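Local atomic coordinates of polyhedrin (Orgyia pseudotsugata cypovirus 5, PDB entry 5A8U), a protein that forms the crystalline matrix of the viral occlusion bodies, or polyhedra, that shield virus particles outside the host until insect larvae ingest them. Residues A[42-48]-A[222-228]; A[133-137]-A[149-155]; A[162-166]-A[242-246]. Residues are numbered along the deposited sequence.

Interaction 1 of 3, residues A[42-48]-A[222-228]; sequences VVQVYNW and TFSTAYV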
loop_
_atom_site.group_PDB
_atom_site.type_symbol
_atom_site.label_atom_id
_atom_site.label_comp_id
_atom_site.label_asym_id
_atom_site.label_seq_id
_atom_site.Cartn_x
_atom_site.Cartn_y
_atom_site.Cartn_z
ATOM N N VAL A 42 -7.256 -15.923 -19.707
ATOM C CA VAL A 42 -7.207 -14.586 -19.122
ATOM C C VAL A 42 -5.769 -14.232 -18.722
ATOM O O VAL A 42 -5.001 -15.094 -18.268
ATOM C CB VAL A 42 -8.147 -14.480 -17.891
ATOM C CG1 VAL A 42 -7.858 -13.205 -17.071
ATOM C CG2 VAL A 42 -9.606 -14.546 -18.338
ATOM N N VAL A 43 -5.393 -12.968 -18.927
ATOM C CA VAL A 43 -4.156 -12.474 -18.320
ATOM C C VAL A 43 -4.495 -11.327 -17.384
ATOM O O VAL A 43 -5.311 -10.458 -17.726
ATOM C CB VAL A 43 -3.058 -12.077 -19.362
ATOM C CG1 VAL A 43 -2.522 -13.320 -20.074
ATOM C CG2 VAL A 43 -3.571 -11.042 -20.365
ATOM N N GLN A 44 -3.913 -11.356 -16.186
ATOM C CA GLN A 44 -4.109 -10.264 -15.243
ATOM C C GLN A 44 -2.813 -9.496 -15.128
ATOM O O GLN A 44 -1.760 -10.083 -14.872
ATOM C CB GLN A 44 -4.554 -10.772 -13.864
ATOM C CG GLN A 44 -4.922 -9.621 -12.913
ATOM C CD GLN A 44 -5.627 -10.093 -11.649
ATOM O OE1 GLN A 44 -6.384 -9.325 -11.045
ATOM N NE2 GLN A 44 -5.385 -11.346 -11.236
ATOM N N VAL A 45 -2.910 -8.181 -15.295
ATOM C CA VAL A 45 -1.755 -7.297 -15.374
ATOM C C VAL A 45 -1.684 -6.390 -14.156
ATOM O O VAL A 45 -2.682 -5.795 -13.749
ATOM C CB VAL A 45 -1.873 -6.394 -16.614
ATOM C CG1 VAL A 45 -0.698 -5.379 -16.695
ATOM C CG2 VAL A 45 -1.982 -7.266 -17.891
ATOM N N TYR A 46 -0.492 -6.291 -13.584
ATOM C CA TYR A 46 -0.180 -5.267 -12.600
ATOM C C TYR A 46 1.073 -4.563 -13.074
ATOM O O TYR A 46 2.080 -5.214 -13.345
ATOM C CB TYR A 46 0.113 -5.904 -11.237
ATOM C CG TYR A 46 -1.085 -6.561 -10.586
ATOM C CD1 TYR A 46 -1.969 -5.813 -9.809
ATOM C CD2 TYR A 46 -1.335 -7.917 -10.760
ATOM C CE1 TYR A 46 -3.077 -6.421 -9.212
ATOM C CE2 TYR A 46 -2.423 -8.522 -10.174
ATOM C CZ TYR A 46 -3.297 -7.768 -9.418
ATOM O OH TYR A 46 -4.383 -8.370 -8.819
ATOM N N ASN A 47 1.004 -3.238 -13.185
ATOM C CA ASN A 47 2.107 -2.410 -13.663
ATOM C C ASN A 47 2.458 -1.310 -12.654
ATOM O O ASN A 47 1.640 -0.447 -12.354
ATOM C CB ASN A 47 1.774 -1.832 -15.053
ATOM C CG ASN A 47 2.736 -0.728 -15.487
ATOM O OD1 ASN A 47 2.345 0.428 -15.606
ATOM N ND2 ASN A 47 4.003 -1.082 -15.700
ATOM N N TRP A 48 3.665 -1.394 -12.103
ATOM C CA TRP A 48 4.210 -0.374 -11.195
ATOM C C TRP A 48 5.210 0.532 -11.931
ATOM O O TRP A 48 5.936 0.074 -12.809
ATOM C CB TRP A 48 4.949 -1.039 -10.038
ATOM C CG TRP A 48 4.143 -1.865 -9.075
ATOM C CD1 TRP A 48 3.709 -1.489 -7.833
ATOM C CD2 TRP A 48 3.763 -3.240 -9.233
ATOM N NE1 TRP A 48 3.056 -2.539 -7.221
ATOM C CE2 TRP A 48 3.070 -3.619 -8.066
ATOM C CE3 TRP A 48 3.918 -4.176 -10.258
ATOM C CZ2 TRP A 48 2.542 -4.902 -7.897
ATOM C CZ3 TRP A 48 3.398 -5.452 -10.085
ATOM C CH2 TRP A 48 2.720 -5.801 -8.915
ATOM N N THR A 222 -0.451 2.341 -9.347
ATOM C CA THR A 222 -0.252 1.016 -9.936
ATOM C C THR A 222 -1.424 0.680 -10.850
ATOM O O THR A 222 -2.572 0.647 -10.412
ATOM C CB THR A 222 -0.142 -0.064 -8.840
ATOM O OG1 THR A 222 0.885 0.309 -7.914
ATOM C CG2 THR A 222 0.187 -1.444 -9.450
ATOM N N PHE A 223 -1.132 0.439 -12.119
ATOM C CA PHE A 223 -2.163 0.080 -13.076
ATOM C C PHE A 223 -2.488 -1.404 -12.950
ATOM O O PHE A 223 -1.594 -2.243 -12.804
ATOM C CB PHE A 223 -1.703 0.365 -14.501
ATOM C CG PHE A 223 -2.596 -0.243 -15.544
ATOM C CD1 PHE A 223 -3.734 0.426 -15.972
ATOM C CD2 PHE A 223 -2.334 -1.512 -16.049
ATOM C CE1 PHE A 223 -4.583 -0.156 -16.916
ATOM C CE2 PHE A 223 -3.173 -2.088 -16.995
ATOM C CZ PHE A 223 -4.291 -1.409 -17.429
ATOM N N SER A 224 -3.772 -1.735 -13.018
ATOM C CA SER A 224 -4.119 -3.135 -13.068
ATOM C C SER A 224 -5.408 -3.362 -13.834
ATOM O O SER A 224 -6.368 -2.599 -13.703
ATOM C CB SER A 224 -4.268 -3.693 -11.651
ATOM O OG SER A 224 -4.545 -5.083 -11.714
ATOM N N THR A 225 -5.430 -4.425 -14.624
ATOM C CA THR A 225 -6.687 -4.887 -15.211
ATOM C C THR A 225 -6.524 -6.348 -15.574
ATOM O O THR A 225 -5.420 -6.892 -15.494
ATOM C CB THR A 225 -7.097 -4.086 -16.480
ATOM O OG1 THR A 225 -8.473 -4.368 -16.782
ATOM C CG2 THR A 225 -6.233 -4.462 -17.675
ATOM N N ALA A 226 -7.624 -6.985 -15.953
ATOM C CA ALA A 226 -7.538 -8.316 -16.534
ATOM C C ALA A 226 -8.115 -8.258 -17.935
ATOM O O ALA A 226 -9.110 -7.567 -18.174
ATOM C CB ALA A 226 -8.294 -9.329 -15.692
ATOM N N TYR A 227 -7.473 -8.977 -18.848
ATOM C CA TYR A 227 -7.876 -9.031 -20.247
ATOM C C TYR A 227 -8.281 -10.452 -20.616
ATOM O O TYR A 227 -7.717 -11.424 -20.102
ATOM C CB TYR A 227 -6.723 -8.592 -21.163
ATOM C CG TYR A 227 -6.567 -7.100 -21.256
ATOM C CD1 TYR A 227 -7.489 -6.347 -21.971
ATOM C CD2 TYR A 227 -5.520 -6.443 -20.630
ATOM C CE1 TYR A 227 -7.386 -4.961 -22.063
ATOM C CE2 TYR A 227 -5.395 -5.048 -20.720
ATOM C CZ TYR A 227 -6.339 -4.318 -21.436
ATOM O OH TYR A 227 -6.263 -2.940 -21.543
ATOM N N VAL A 228 -9.244 -10.561 -21.529
ATOM C CA VAL A 228 -9.746 -11.860 -21.976
ATOM C C VAL A 228 -8.642 -12.771 -22.552
ATOM O O VAL A 228 -8.662 -13.989 -22.358
ATOM C CB VAL A 228 -10.907 -11.689 -22.992
ATOM C CG1 VAL A 228 -10.405 -11.038 -24.279
ATOM C CG2 VAL A 228 -11.581 -13.040 -23.266
HETATM O O HOH W 1 1.287 2.392 -13.635
#

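Interaction 2 of 3, residues A[133-137]-A[149-155]; sequences SRWMP and LLNAAED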
loop_
_atom_site.group_PDB
_atom_site.type_symbol
_atom_site.label_atom_id
_atom_site.label_comp_id
_atom_site.label_asym_id
_atom_site.label_seq_id
_atom_site.Cartn_x
_atom_site.Cartn_y
_atom_site.Cartn_z
ATOM N N SER A 133 4.961 -18.291 3.788
ATOM C CA SER A 133 6.220 -18.976 4.056
ATOM C C SER A 133 7.188 -18.734 2.909
ATOM O O SER A 133 6.811 -18.770 1.745
ATOM C CB SER A 133 6.017 -20.486 4.244
ATOM O OG SER A 133 5.398 -21.068 3.104
ATOM N N ARG A 134 8.444 -18.478 3.251
ATOM C CA ARG A 134 9.484 -18.271 2.262
ATOM C C ARG A 134 9.691 -19.546 1.459
ATOM O O ARG A 134 9.899 -20.614 2.025
ATOM C CB ARG A 134 10.780 -17.899 2.974
ATOM C CG ARG A 134 11.861 -17.449 2.054
ATOM C CD ARG A 134 11.458 -16.194 1.330
ATOM N NE ARG A 134 12.655 -15.489 0.896
ATOM C CZ ARG A 134 13.079 -15.436 -0.356
ATOM N NH1 ARG A 134 12.374 -16.011 -1.318
ATOM N NH2 ARG A 134 14.183 -14.763 -0.642
ATOM N N TRP A 135 9.630 -19.442 0.138
ATOM C CA TRP A 135 9.798 -20.609 -0.703
ATOM C C TRP A 135 11.199 -20.583 -1.268
ATOM O O TRP A 135 11.680 -19.536 -1.710
ATOM C CB TRP A 135 8.768 -20.621 -1.836
ATOM C CG TRP A 135 8.811 -21.840 -2.724
ATOM C CD1 TRP A 135 8.097 -22.998 -2.568
ATOM C CD2 TRP A 135 9.588 -22.007 -3.919
ATOM N NE1 TRP A 135 8.389 -23.876 -3.589
ATOM C CE2 TRP A 135 9.302 -23.291 -4.429
ATOM C CE3 TRP A 135 10.505 -21.199 -4.602
ATOM C CZ2 TRP A 135 9.894 -23.780 -5.586
ATOM C CZ3 TRP A 135 11.090 -21.689 -5.752
ATOM C CH2 TRP A 135 10.785 -22.967 -6.230
ATOM N N MET A 136 11.853 -21.734 -1.232
ATOM C CA MET A 136 13.205 -21.868 -1.752
ATOM C C MET A 136 13.221 -22.962 -2.808
ATOM O O MET A 136 12.429 -23.902 -2.742
ATOM C CB MET A 136 14.185 -22.227 -0.628
ATOM C CG MET A 136 14.268 -21.208 0.516
ATOM S SD MET A 136 14.970 -19.611 0.039
ATOM C CE MET A 136 16.604 -20.089 -0.533
ATOM N N PRO A 137 14.146 -22.847 -3.750
ATOM C CA PRO A 137 14.336 -23.853 -4.799
ATOM C C PRO A 137 14.980 -25.107 -4.218
ATOM O O PRO A 137 15.496 -25.066 -3.104
ATOM C CB PRO A 137 15.298 -23.167 -5.776
ATOM C CG PRO A 137 15.149 -21.708 -5.509
ATOM C CD PRO A 137 14.866 -21.597 -4.042
ATOM N N LEU A 149 15.300 -17.229 5.297
ATOM C CA LEU A 149 16.189 -16.220 4.747
ATOM C C LEU A 149 15.372 -15.364 3.791
ATOM O O LEU A 149 14.909 -15.854 2.759
ATOM C CB LEU A 149 17.327 -16.918 3.989
ATOM C CG LEU A 149 18.325 -16.089 3.185
ATOM C CD1 LEU A 149 19.088 -15.135 4.083
ATOM C CD2 LEU A 149 19.284 -17.019 2.430
ATOM N N LEU A 150 15.188 -14.085 4.122
ATOM C CA LEU A 150 14.369 -13.223 3.274
ATOM C C LEU A 150 15.103 -12.664 2.057
ATOM O O LEU A 150 14.471 -12.268 1.084
ATOM C CB LEU A 150 13.685 -12.098 4.072
ATOM C CG LEU A 150 12.668 -12.585 5.104
ATOM C CD1 LEU A 150 11.859 -11.424 5.686
ATOM C CD2 LEU A 150 11.741 -13.604 4.459
ATOM N N ASN A 151 16.431 -12.634 2.107
ATOM C CA ASN A 151 17.222 -12.224 0.951
ATOM C C ASN A 151 18.175 -13.346 0.563
ATOM O O ASN A 151 19.276 -13.444 1.093
ATOM C CB ASN A 151 17.988 -10.941 1.251
ATOM C CG ASN A 151 17.079 -9.733 1.313
ATOM O OD1 ASN A 151 16.250 -9.517 0.422
ATOM N ND2 ASN A 151 17.210 -8.952 2.370
ATOM N N ALA A 152 17.724 -14.202 -0.349
ATOM C CA ALA A 152 18.486 -15.369 -0.774
ATOM C C ALA A 152 19.220 -15.104 -2.080
ATOM O O ALA A 152 18.859 -14.194 -2.838
ATOM C CB ALA A 152 17.558 -16.572 -0.928
ATOM N N ALA A 153 20.258 -15.889 -2.358
ATOM C CA ALA A 153 20.988 -15.742 -3.613
ATOM C C ALA A 153 20.068 -15.818 -4.833
ATOM O O ALA A 153 20.255 -15.088 -5.822
ATOM C CB ALA A 153 22.087 -16.806 -3.720
ATOM N N GLU A 154 19.077 -16.699 -4.744
ATOM C CA GLU A 154 18.190 -16.999 -5.859
ATOM C C GLU A 154 17.171 -15.900 -6.157
ATOM O O GLU A 154 16.495 -15.934 -7.190
ATOM C CB GLU A 154 17.470 -18.330 -5.618
ATOM C CG GLU A 154 18.399 -19.546 -5.646
ATOM C CD GLU A 154 19.004 -19.889 -4.289
ATOM O OE1 GLU A 154 18.854 -19.106 -3.319
ATOM O OE2 GLU A 154 19.636 -20.967 -4.192
ATOM N N ASP A 155 17.061 -14.920 -5.270
ATOM C CA ASP A 155 16.183 -13.787 -5.540
ATOM C C ASP A 155 16.753 -12.980 -6.699
ATOM O O ASP A 155 16.043 -12.240 -7.351
ATOM C CB ASP A 155 16.095 -12.858 -4.324
ATOM C CG ASP A 155 15.547 -13.542 -3.092
ATOM O OD1 ASP A 155 14.921 -14.617 -3.207
ATOM O OD2 ASP A 155 15.729 -12.969 -2.001
#

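Interaction 3 of 3, residues A[162-166]-A[242-246]; sequences QPLYF and ELVYQ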
loop_
_atom_site.group_PDB
_atom_site.type_symbol
_atom_site.label_atom_id
_atom_site.label_comp_id
_atom_site.label_asym_id
_atom_site.label_seq_id
_atom_site.Cartn_x
_atom_site.Cartn_y
_atom_site.Cartn_z
ATOM N N GLN A 162 15.324 -12.765 -19.869
ATOM C CA GLN A 162 15.604 -12.697 -21.287
ATOM C C GLN A 162 15.566 -11.251 -21.741
ATOM O O GLN A 162 14.641 -10.517 -21.413
ATOM C CB GLN A 162 14.570 -13.515 -22.066
ATOM C CG GLN A 162 14.511 -14.975 -21.660
ATOM C CD GLN A 162 13.493 -15.737 -22.475
ATOM O OE1 GLN A 162 13.444 -15.595 -23.688
ATOM N NE2 GLN A 162 12.670 -16.535 -21.816
ATOM N N PRO A 163 16.564 -10.837 -22.527
ATOM C CA PRO A 163 16.592 -9.445 -22.982
ATOM C C PRO A 163 15.509 -9.182 -24.024
ATOM O O PRO A 163 15.293 -9.988 -24.931
ATOM C CB PRO A 163 17.981 -9.308 -23.616
ATOM C CG PRO A 163 18.747 -10.522 -23.202
ATOM C CD PRO A 163 17.733 -11.599 -23.005
ATOM N N LEU A 164 14.803 -8.076 -23.863
ATOM C CA LEU A 164 13.778 -7.675 -24.816
ATOM C C LEU A 164 14.220 -6.360 -25.452
ATOM O O LEU A 164 14.407 -5.349 -24.766
ATOM C CB LEU A 164 12.408 -7.526 -24.132
ATOM C CG LEU A 164 11.902 -8.712 -23.296
ATOM C CD1 LEU A 164 10.504 -8.428 -22.695
ATOM C CD2 LEU A 164 11.881 -9.998 -24.095
ATOM N N TYR A 165 14.381 -6.381 -26.768
ATOM C CA TYR A 165 14.880 -5.230 -27.507
ATOM C C TYR A 165 13.771 -4.389 -28.122
ATOM O O TYR A 165 12.707 -4.897 -28.469
ATOM C CB TYR A 165 15.856 -5.686 -28.602
ATOM C CG TYR A 165 17.199 -6.073 -28.046
ATOM C CD1 TYR A 165 17.428 -7.344 -27.557
ATOM C CD2 TYR A 165 18.230 -5.144 -27.965
ATOM C CE1 TYR A 165 18.657 -7.696 -27.020
ATOM C CE2 TYR A 165 19.455 -5.484 -27.428
ATOM C CZ TYR A 165 19.663 -6.761 -26.961
ATOM O OH TYR A 165 20.888 -7.108 -26.433
ATOM N N PHE A 166 14.029 -3.094 -28.251
ATOM C CA PHE A 166 13.130 -2.187 -28.959
ATOM C C PHE A 166 14.049 -1.435 -29.902
ATOM O O PHE A 166 14.950 -0.733 -29.460
ATOM C CB PHE A 166 12.419 -1.243 -27.975
ATOM C CG PHE A 166 11.293 -0.448 -28.588
ATOM C CD1 PHE A 166 11.558 0.658 -29.386
ATOM C CD2 PHE A 166 9.965 -0.786 -28.347
ATOM C CE1 PHE A 166 10.523 1.398 -29.948
ATOM C CE2 PHE A 166 8.925 -0.045 -28.905
ATOM C CZ PHE A 166 9.207 1.044 -29.709
ATOM N N GLU A 242 4.159 1.466 -25.170
ATOM C CA GLU A 242 5.540 1.145 -25.570
ATOM C C GLU A 242 6.251 0.353 -24.470
ATOM O O GLU A 242 7.453 0.529 -24.218
ATOM C CB GLU A 242 6.328 2.396 -26.019
ATOM C CG GLU A 242 5.653 3.107 -27.190
ATOM C CD GLU A 242 6.436 4.289 -27.765
ATOM O OE1 GLU A 242 7.676 4.349 -27.593
ATOM O OE2 GLU A 242 5.793 5.160 -28.396
ATOM N N LEU A 243 5.489 -0.548 -23.855
ATOM C CA LEU A 243 6.012 -1.513 -22.900
ATOM C C LEU A 243 6.334 -2.807 -23.638
ATOM O O LEU A 243 5.455 -3.401 -24.257
ATOM C CB LEU A 243 4.967 -1.791 -21.813
ATOM C CG LEU A 243 4.730 -0.665 -20.803
ATOM C CD1 LEU A 243 3.490 -0.925 -19.970
ATOM C CD2 LEU A 243 5.948 -0.539 -19.906
ATOM N N VAL A 244 7.584 -3.255 -23.583
ATOM C CA VAL A 244 7.920 -4.528 -24.207
ATOM C C VAL A 244 7.324 -5.683 -23.431
ATOM O O VAL A 244 7.078 -5.596 -22.224
ATOM C CB VAL A 244 9.439 -4.745 -24.398
ATOM C CG1 VAL A 244 9.954 -3.884 -25.561
ATOM C CG2 VAL A 244 10.193 -4.479 -23.098
ATOM N N TYR A 245 7.093 -6.774 -24.138
ATOM C CA TYR A 245 6.334 -7.889 -23.606
ATOM C C TYR A 245 6.696 -9.087 -24.463
ATOM O O TYR A 245 6.792 -8.977 -25.682
ATOM C CB TYR A 245 4.841 -7.570 -23.760
ATOM C CG TYR A 245 3.892 -8.656 -23.330
ATOM C CD1 TYR A 245 3.542 -9.689 -24.190
ATOM C CD2 TYR A 245 3.321 -8.639 -22.058
ATOM C CE1 TYR A 245 2.668 -10.686 -23.796
ATOM C CE2 TYR A 245 2.434 -9.636 -21.658
ATOM C CZ TYR A 245 2.118 -10.652 -22.537
ATOM O OH TYR A 245 1.254 -11.640 -22.151
ATOM N N GLN A 246 6.892 -10.239 -23.840
ATOM C CA GLN A 246 7.188 -11.433 -24.617
ATOM C C GLN A 246 5.933 -12.297 -24.731
ATOM O O GLN A 246 5.337 -12.692 -23.723
ATOM C CB GLN A 246 8.328 -12.231 -23.980
ATOM C CG GLN A 246 8.747 -13.429 -24.821
ATOM C CD GLN A 246 9.775 -14.281 -24.114
ATOM O OE1 GLN A 246 9.439 -15.080 -23.240
ATOM N NE2 GLN A 246 11.046 -14.095 -24.469
HETATM O O HOH W 2 10.652 -17.529 -23.401
#

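Interaction 1 of 3, residues A[42-48]-A[222-228]
Trp48 lays its indole over the methyl group of Thr222: Thr222 CG2 sits 3.7 Å from the centroid of the five-membered ring and 6° off the ring normal, a CH-pi contact at one end of two paired strands. Strands 43-48 and 223-227 run antiparallel (174°), their axes 4.7 Å apart at closest approach. Hydrogen-bonded pairs Val43-Tyr227, Val45-Thr225 and Asn47-Phe223 alternate with non-hydrogen-bonded pairs Gln44-Ala226 and Tyr46-Ser224. The bonds include Val45 N to Thr225 O at 2.8 Å and Phe223 N to Asn47 O at 2.9 Å. Val45 O accepts twice, from Thr225 N at 3.2 Å and from the hydroxyl Ser224 OG at 2.8 Å; that hydroxyl also lies over one face of the Tyr46 ring. On the side of Val43, Val45 and Phe223, Val45 CG1 meets Phe223 CE2 at 4.1 Å, and helix 230-241 covers Val43 and Tyr227. The Tyr46 hydroxyl on the other face bonds Leu62 O. Beyond strand 223-227 lies the second subunit, whose Asn59 and Gln61 bond the carbonyls of Thr222 and Ser224. The pairing is that of a regular antiparallel beta-sheet, here the edge pair of the chain's large sheet, with its outer strand set against a neighbouring subunit.

Interaction 2 of 3, residues A[133-137]-A[149-155]
The two backbones stay well apart: the closest CA pairs are Arg134-Leu150 at 7.1 Å and Pro137-Glu154 at 7.9 Å, so side chains have to bridge the space. Residues 133-137 are extended, with a weakly bonded strand at about 134-135. The facing segment is a loop through Ala152 that ends in a 3-10 turn at 153-155, where Asp155 N bonds Ala152 O at 3.1 Å. Within that loop Ala152 N donates to Asp155 OD2 at 2.9 Å, tying the aspartate back across the start of the turn. Arg134, which contributes 105 Å² of the 328 Å² buried in total, reaches into this curve. Its NH2 forms a salt bridge with Asp155 OD1 at 2.7 Å, and the nearly linear N-H...O angle of 175° places the carboxylate at the edge of the guanidinium. Two backbone carbonyls add weak bonds, Arg134 NE to Leu149 O at 2.9 Å (126°) and Arg134 NH2 to Leu150 O at 3.0 Å (133°). The same guanidinium makes a cation-pi contact with Phe128. Apolar contacts continue beside the ion pair: Met136 CE touches Ala152 CB at 3.7 Å, and Pro137 CG lies 3.9 Å from Glu154 CG. The third subunit packs against the outer loop, its Phe22 on Leu149 and its Gly29 on Leu150. With one carboxylate oxygen binding arginine and the other a backbone NH, and carbonyls grouped around the same guanidinium, this is a buried arginine-aspartate salt bridge joining the short strand at about 134-135 to the loop before strand 162-166, a loop that meets a neighbouring subunit.

Interaction 3 of 3, residues A[162-166]-A[242-246]
This is a side-chain contact, apolar in the middle and polar at one end, between strand 162-166, an outermost strand of the six-stranded sheet, and the irregular segment that follows helix 230-241. The end-to-end directions of the two segments lie 148° apart, and the nearest CA atoms, those of Leu164 and Val244, are 6.7 Å apart, too far for beta pairing. Leu164 CB and Val244 CG2 approach to 3.9 Å, while Val244 CG1 meets Phe166 CD2 at 4.2 Å near the plane of the ring. Leu164, with CD2 4.2 Å from Gln246 CB, is buried between Val244, Gln246, Ile113 of strand 109-115 and Thr252. Segment 242-246 begins at a Schellman motif: Glu242, with phi/psi of 56/39°, is the first residue to leave the helix, and the chain then extends along the sheet, where Gln115 bonds both Glu242 O and Val244 N. At the far end, Gln246 NE2 donates to Gln162 OE1 at 2.9 Å (162°). Water 2 makes a second link between the two amides, accepting from Gln162 NE2 at 2.8 Å and donating to Gln246 OE1 at 2.7 Å. Near the opposite end, Arg146 of the second subunit forms a salt bridge with Glu242 and a cation-pi contact with Phe166.

From the N terminus, the chain first lays down 42-48, whose partner 222-228 arrives only after 173 intervening residues; interaction 1 thus closes a long loop. Interaction 2 is nested inside it, joining 133-137 to 149-155 over just 11 residues. Next comes 162-166, still within the first loop, but its partner 242-246 follows helix 230-241, so interactions 1 and 3 cross. Both reach the six-stranded sheet, near its two outermost strands, and both touch the second subunit; their centres are 17 Å apart and their nearest atoms about 4 Å. Interaction 2 lies farther off, its centre 26 Å and 27 Å from those of interactions 1 and 3, and adjoins the third subunit.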